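PDB 6G5O: cytochrome P450 from Zobellia galactanivorans, which binds a haem group within the mainly helical fold of the cytochrome P450 family. Local coordinates for residues 143-146 with 147-151; 126-129 with 130-133; 56-59 with 60-64. All coordinates share one frame; numbering follows the deposited sequence.

Contact 1 (143-146 with 147-151)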
# COMPACT_ATOMS: atom_id res chain seq x y z
N PHE A 143 11.01 -19.88 -0.05
CA PHE A 143 9.82 -19.73 -0.88
C PHE A 143 8.55 -20.36 -0.30
O PHE A 143 7.45 -19.80 -0.40
CB PHE A 143 10.13 -20.31 -2.24
CG PHE A 143 8.99 -20.24 -3.21
CD1 PHE A 143 8.07 -21.28 -3.27
CD2 PHE A 143 8.82 -19.12 -4.06
CE1 PHE A 143 7.01 -21.23 -4.17
CE2 PHE A 143 7.77 -19.08 -4.96
CZ PHE A 143 6.88 -20.14 -5.02
N SER A 144 8.69 -21.52 0.34
CA SER A 144 7.52 -22.28 0.83
C SER A 144 6.74 -21.56 1.94
O SER A 144 5.60 -21.90 2.22
CB SER A 144 8.00 -23.61 1.37
OG SER A 144 8.67 -23.42 2.61
N GLU A 145 7.35 -20.55 2.57
CA GLU A 145 6.63 -19.78 3.60
C GLU A 145 5.41 -19.05 3.02
O GLU A 145 4.47 -18.72 3.73
CB GLU A 145 7.59 -18.81 4.30
CG GLU A 145 7.15 -18.33 5.67
CD GLU A 145 7.00 -19.44 6.71
OE1 GLU A 145 6.25 -19.21 7.68
OE2 GLU A 145 7.65 -20.51 6.58
N SER A 146 5.43 -18.79 1.71
CA SER A 146 4.31 -18.16 1.01
C SER A 146 2.99 -18.93 1.13
O SER A 146 1.90 -18.31 1.10
CB SER A 146 4.62 -17.99 -0.48
OG SER A 146 4.77 -19.24 -1.12
N GLU A 147 3.08 -20.27 1.27
CA GLU A 147 1.88 -21.13 1.44
C GLU A 147 1.15 -20.82 2.75
O GLU A 147 -0.08 -20.77 2.81
CB GLU A 147 2.23 -22.63 1.37
CG GLU A 147 2.57 -23.13 -0.02
CD GLU A 147 1.49 -22.85 -1.09
OE1 GLU A 147 0.27 -22.81 -0.77
OE2 GLU A 147 1.87 -22.65 -2.25
N THR A 148 1.91 -20.57 3.79
CA THR A 148 1.31 -20.12 5.03
C THR A 148 0.52 -18.84 4.82
O THR A 148 -0.65 -18.73 5.24
CB THR A 148 2.39 -19.91 6.10
OG1 THR A 148 3.12 -21.14 6.24
CG2 THR A 148 1.76 -19.47 7.42
N TRP A 149 1.15 -17.87 4.16
CA TRP A 149 0.52 -16.56 3.97
C TRP A 149 -0.69 -16.66 3.04
O TRP A 149 -1.72 -16.05 3.28
CB TRP A 149 1.55 -15.53 3.47
CG TRP A 149 2.77 -15.49 4.34
CD1 TRP A 149 2.82 -15.77 5.67
CD2 TRP A 149 4.11 -15.20 3.95
NE1 TRP A 149 4.11 -15.69 6.13
CE2 TRP A 149 4.91 -15.31 5.09
CE3 TRP A 149 4.70 -14.84 2.73
CZ2 TRP A 149 6.27 -15.08 5.07
CZ3 TRP A 149 6.04 -14.59 2.70
CH2 TRP A 149 6.82 -14.72 3.86
N ILE A 150 -0.58 -17.45 2.01
CA ILE A 150 -1.74 -17.69 1.14
C ILE A 150 -2.94 -18.33 1.88
O ILE A 150 -4.08 -17.92 1.67
CB ILE A 150 -1.35 -18.55 -0.06
CG1 ILE A 150 -0.42 -17.76 -0.97
CG2 ILE A 150 -2.60 -18.98 -0.83
CD1 ILE A 150 0.41 -18.62 -1.90
N SER A 151 -2.68 -19.29 2.78
CA SER A 151 -3.74 -19.90 3.61
C SER A 151 -4.52 -18.94 4.47
O SER A 151 -5.70 -19.17 4.73
CB SER A 151 -3.16 -20.98 4.53
OG SER A 151 -2.82 -22.12 3.76
O HOH W 1 3.25 -20.17 -3.26
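Glu147 N donates to Ser144 O at 3.1 Å and Ile150 N to Ser146 O at 2.8 Å, while between them Glu145 O receives only weak bonds, from Thr148 N and Trp149 N; such a passage from i to i+3 into i to i+4 bonding is characteristic of the first turn of a helix, here 145-152. The Trp149 indole lies back along the turn, and Glu145 O sits 3.5 Å above its ring plane, over the centre. With CG anti to the backbone N (chi1 -159°), Glu145 brings that methylene to 3.4 Å from Trp149 CZ2, while the bend at chi2 carries the carboxylate on to Tyr175. The Tyr175 hydroxyl also bonds Trp149 NE1, which gives both polar tips a partner. Glutamate suits this place because its aliphatic part lines the indole while its charge reaches a hydroxyl. Ser146 OG donates to Phe143 O at 2.8 Å, almost in line with the carbonyl bond, and a water bridges OG to Glu147 OE2; a small hydroxyl fits this buried spot. Around helix 145-152, Ile150 packs on helix 122-139, Glu145 and Thr148 touch helix 169-185, and Trp149 meets Phe218 of helix 207-220 edge-to-face.

Contact 2 (126-129 with 130-133)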
# COMPACT_ATOMS: atom_id res chain seq x y z
N PHE A 126 -4.69 -15.11 -8.16
CA PHE A 126 -3.60 -14.44 -8.87
C PHE A 126 -2.89 -13.40 -7.95
O PHE A 126 -1.74 -13.54 -7.66
CB PHE A 126 -4.11 -13.80 -10.17
CG PHE A 126 -3.03 -13.20 -11.02
CD1 PHE A 126 -2.41 -12.02 -10.65
CD2 PHE A 126 -2.63 -13.82 -12.18
CE1 PHE A 126 -1.40 -11.48 -11.41
CE2 PHE A 126 -1.62 -13.28 -12.95
CZ PHE A 126 -1.01 -12.10 -12.56
N ALA A 127 -3.60 -12.39 -7.48
CA ALA A 127 -3.00 -11.29 -6.74
C ALA A 127 -2.40 -11.72 -5.39
O ALA A 127 -1.25 -11.40 -5.10
CB ALA A 127 -4.01 -10.19 -6.56
N LEU A 128 -3.18 -12.48 -4.61
CA LEU A 128 -2.71 -13.03 -3.33
C LEU A 128 -1.50 -13.95 -3.47
O LEU A 128 -0.58 -13.91 -2.64
CB LEU A 128 -3.85 -13.78 -2.64
CG LEU A 128 -3.52 -14.57 -1.38
CD1 LEU A 128 -3.03 -13.68 -0.23
CD2 LEU A 128 -4.75 -15.34 -0.92
N ARG A 129 -1.48 -14.77 -4.51
CA ARG A 129 -0.33 -15.63 -4.79
C ARG A 129 0.93 -14.83 -5.18
O ARG A 129 2.03 -15.13 -4.72
CB ARG A 129 -0.62 -16.60 -5.95
CG ARG A 129 -1.07 -18.03 -5.59
CD ARG A 129 -2.55 -18.09 -5.29
NE ARG A 129 -3.07 -19.44 -5.12
CZ ARG A 129 -4.09 -19.76 -4.31
NH1 ARG A 129 -4.74 -18.85 -3.58
NH2 ARG A 129 -4.50 -21.04 -4.24
N LEU A 130 0.79 -13.89 -6.11
CA LEU A 130 1.90 -13.05 -6.51
C LEU A 130 2.45 -12.26 -5.27
O LEU A 130 3.64 -12.25 -5.04
CB LEU A 130 1.45 -12.12 -7.62
CG LEU A 130 2.44 -11.23 -8.36
CD1 LEU A 130 1.74 -10.56 -9.54
CD2 LEU A 130 3.00 -10.17 -7.44
N GLN A 131 1.58 -11.66 -4.49
CA GLN A 131 1.97 -10.84 -3.33
C GLN A 131 2.74 -11.65 -2.27
O GLN A 131 3.84 -11.25 -1.86
CB GLN A 131 0.74 -10.16 -2.71
CG GLN A 131 1.00 -9.28 -1.47
CD GLN A 131 0.89 -10.04 -0.14
OE1 GLN A 131 0.08 -10.93 -0.03
NE2 GLN A 131 1.70 -9.67 0.86
N SER A 132 2.19 -12.81 -1.90
CA SER A 132 2.82 -13.73 -0.95
C SER A 132 4.16 -14.27 -1.44
O SER A 132 5.14 -14.41 -0.65
CB SER A 132 1.88 -14.92 -0.72
OG SER A 132 0.69 -14.50 -0.09
N ARG A 133 4.23 -14.64 -2.72
CA ARG A 133 5.50 -15.11 -3.22
C ARG A 133 6.54 -13.97 -3.26
O ARG A 133 7.70 -14.16 -2.89
CB ARG A 133 5.33 -15.77 -4.58
CG ARG A 133 4.58 -17.08 -4.48
CD ARG A 133 4.25 -17.67 -5.83
NE ARG A 133 3.29 -18.76 -5.65
CZ ARG A 133 2.61 -19.34 -6.65
NH1 ARG A 133 2.78 -18.96 -7.94
NH2 ARG A 133 1.73 -20.30 -6.35
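Phe126 and Leu130 stand one alpha-helical turn apart on helix 122-139, part of the helical body of the P450 fold, and four regular i to i+4 backbone bonds run between 126-129 and 130-133. The bond from Leu130 N to Phe126 O, at 3.0 Å, is nearly straight. On the tightly packed side, both side chains leave the helix with CG anti to the backbone N (chi1 -174° and -173°), lie alongside each other and meet through Phe126 CE1 and Leu130 CD1 at 3.8 Å. Large apolar groups suit this face, since helix 97-117 covers it with Ile107 and Ile110. Ser132 is also buried, and its short side chain turns back on the helix: Leu128 O receives Ser132 N at 3.1 Å and Ser132 OG at 2.9 Å, from opposite faces of its carbonyl plane. The hydroxyl is thus satisfied within the helix, where Trp149 and Ile150 press on it. The partly exposed side is looser. Here Arg129 and Arg133 slant across each other with their guanidinium planes 60° apart, long chains that can keep their charges toward the surface. Arg129 NE and Arg133 NH2 remain 5.0 Å apart, and Arg129 NH1 makes a weak bond to Thr124 O. What touches instead is aliphatic: Arg129 CG rests over one face of the Arg133 guanidinium, 3.7 Å from NH2.

Contact 3 (56-59 with 60-64)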
# COMPACT_ATOMS: atom_id res chain seq x y z
N ARG A 56 -3.96 3.98 17.19
CA ARG A 56 -4.87 5.11 17.13
C ARG A 56 -4.91 5.84 15.79
O ARG A 56 -5.98 6.29 15.38
CB ARG A 56 -4.58 6.12 18.22
CG ARG A 56 -5.85 6.82 18.66
CD ARG A 56 -5.62 7.90 19.71
NE ARG A 56 -6.77 8.81 19.66
CZ ARG A 56 -6.77 10.08 20.06
NH1 ARG A 56 -5.69 10.65 20.61
NH2 ARG A 56 -7.89 10.77 19.93
N ILE A 57 -3.77 5.95 15.11
CA ILE A 57 -3.73 6.72 13.86
C ILE A 57 -4.31 5.95 12.67
O ILE A 57 -4.47 6.51 11.61
CB ILE A 57 -2.33 7.26 13.50
CG1 ILE A 57 -1.37 6.13 13.11
CG2 ILE A 57 -1.78 8.11 14.63
CD1 ILE A 57 0.10 6.55 13.04
N VAL A 58 -4.64 4.67 12.84
CA VAL A 58 -5.24 3.91 11.74
C VAL A 58 -6.75 4.18 11.72
O VAL A 58 -7.34 4.62 12.74
CB VAL A 58 -4.96 2.41 11.88
CG1 VAL A 58 -5.40 1.63 10.63
CG2 VAL A 58 -3.48 2.17 12.14
N ILE A 59 -7.36 3.92 10.56
CA ILE A 59 -8.79 4.07 10.35
C ILE A 59 -9.34 2.88 9.56
O ILE A 59 -9.05 2.74 8.34
CB ILE A 59 -9.10 5.38 9.61
CG1 ILE A 59 -8.63 6.58 10.44
CG2 ILE A 59 -10.60 5.50 9.35
CD1 ILE A 59 -8.57 7.88 9.67
N PRO A 60 -10.13 2.01 10.22
CA PRO A 60 -10.58 2.13 11.61
C PRO A 60 -9.49 1.98 12.67
O PRO A 60 -8.57 1.17 12.49
CB PRO A 60 -11.57 0.97 11.75
CG PRO A 60 -11.09 -0.04 10.77
CD PRO A 60 -10.58 0.74 9.61
N SER A 61 -9.60 2.76 13.76
CA SER A 61 -8.71 2.63 14.92
C SER A 61 -8.57 1.19 15.37
O SER A 61 -9.51 0.39 15.27
CB SER A 61 -9.21 3.44 16.10
OG SER A 61 -8.34 3.28 17.20
N GLU A 62 -7.36 0.88 15.84
CA GLU A 62 -6.96 -0.48 16.21
C GLU A 62 -6.50 -0.53 17.67
O GLU A 62 -5.90 -1.53 18.07
CB GLU A 62 -5.78 -0.97 15.32
CG GLU A 62 -6.12 -1.26 13.86
CD GLU A 62 -4.91 -1.61 12.98
OE1 GLU A 62 -3.73 -1.45 13.39
OE2 GLU A 62 -5.14 -2.05 11.84
N VAL A 63 -6.74 0.53 18.45
CA VAL A 63 -6.41 0.55 19.89
C VAL A 63 -6.88 -0.70 20.67
O VAL A 63 -6.23 -1.12 21.62
CB VAL A 63 -7.00 1.82 20.57
CG1 VAL A 63 -7.06 1.71 22.10
CG2 VAL A 63 -6.21 3.05 20.15
N ASP A 64 -8.01 -1.26 20.28
CA ASP A 64 -8.61 -2.33 21.05
C ASP A 64 -8.09 -3.69 20.64
O ASP A 64 -8.33 -4.68 21.35
CB ASP A 64 -10.15 -2.26 20.95
CG ASP A 64 -10.73 -1.07 21.75
OD1 ASP A 64 -10.02 -0.53 22.64
OD2 ASP A 64 -11.90 -0.67 21.47
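Val58 and Ser61 face each other across a tight reversal of the chain, made by a cis peptide bond between Ile59 and Pro60 that brings the CA atoms of these two residues to 2.9 Å. The two arms of the loop, 56-59 and 60-63, run 162° apart in direction. Proline suits the corner because its ring makes the cis form far less costly than at other residues. The Val58 side chain shows how the two arms pack. Its CB lies 3.9 Å from Pro60 O. CG1, placed anti to the backbone N (chi1 -171°), meets Pro60 O at 3.7 Å and Glu62 OE2 at 3.9 Å, while CG2 comes 3.8 Å from Glu62 OE1. The branched valine therefore sets one methyl against each carboxylate oxygen; the Glu62 side chain crosses Val58 obliquely, and its OE1 forms a salt bridge with Arg66. Val58 O, on the backbone, is met by the CA-H of Ser61, with 3.3 Å between Ser61 CA and the oxygen, and accepts a hydrogen bond from Arg290. Farther from the corner, Arg56 and Val63 lie alongside each other, CB to CG2 at 4.0 Å; the arginine then extends to Asp27, in a salt bridge, and to Asp288 O. Ile59 packs against Arg290 and Ser292 of strand 290-293, joining the loop to an inner strand of the mixed sheet. With the Val58 and Ser61 CA atoms 4.9 Å apart, residues 58-61 form a beta turn, and the extended backbone at the cis-proline (Pro60 psi 144°) is characteristic of type VIb.

Contacts 1 and 2 belong to successive helices, 145-152 and 122-139, which pack directly on each other: Trp149 CE3 comes 3.4 Å from Ser132 O. Contact 2 is buried and relies on regular helical bonds and apolar side chains, with its arginines toward the edge. Contact 1 is partly buried, and there a tryptophan and polar side chains share the work with a bridging water. Contact 3 lies at the surface, its centre 27 Å from those of the other two, in the loop between strand 48-49 and helix 79-92. Lacking hydrogen bonds between its arms, 56-59 and 60-64, it depends on a cis-proline, van der Waals contacts and charged partners elsewhere.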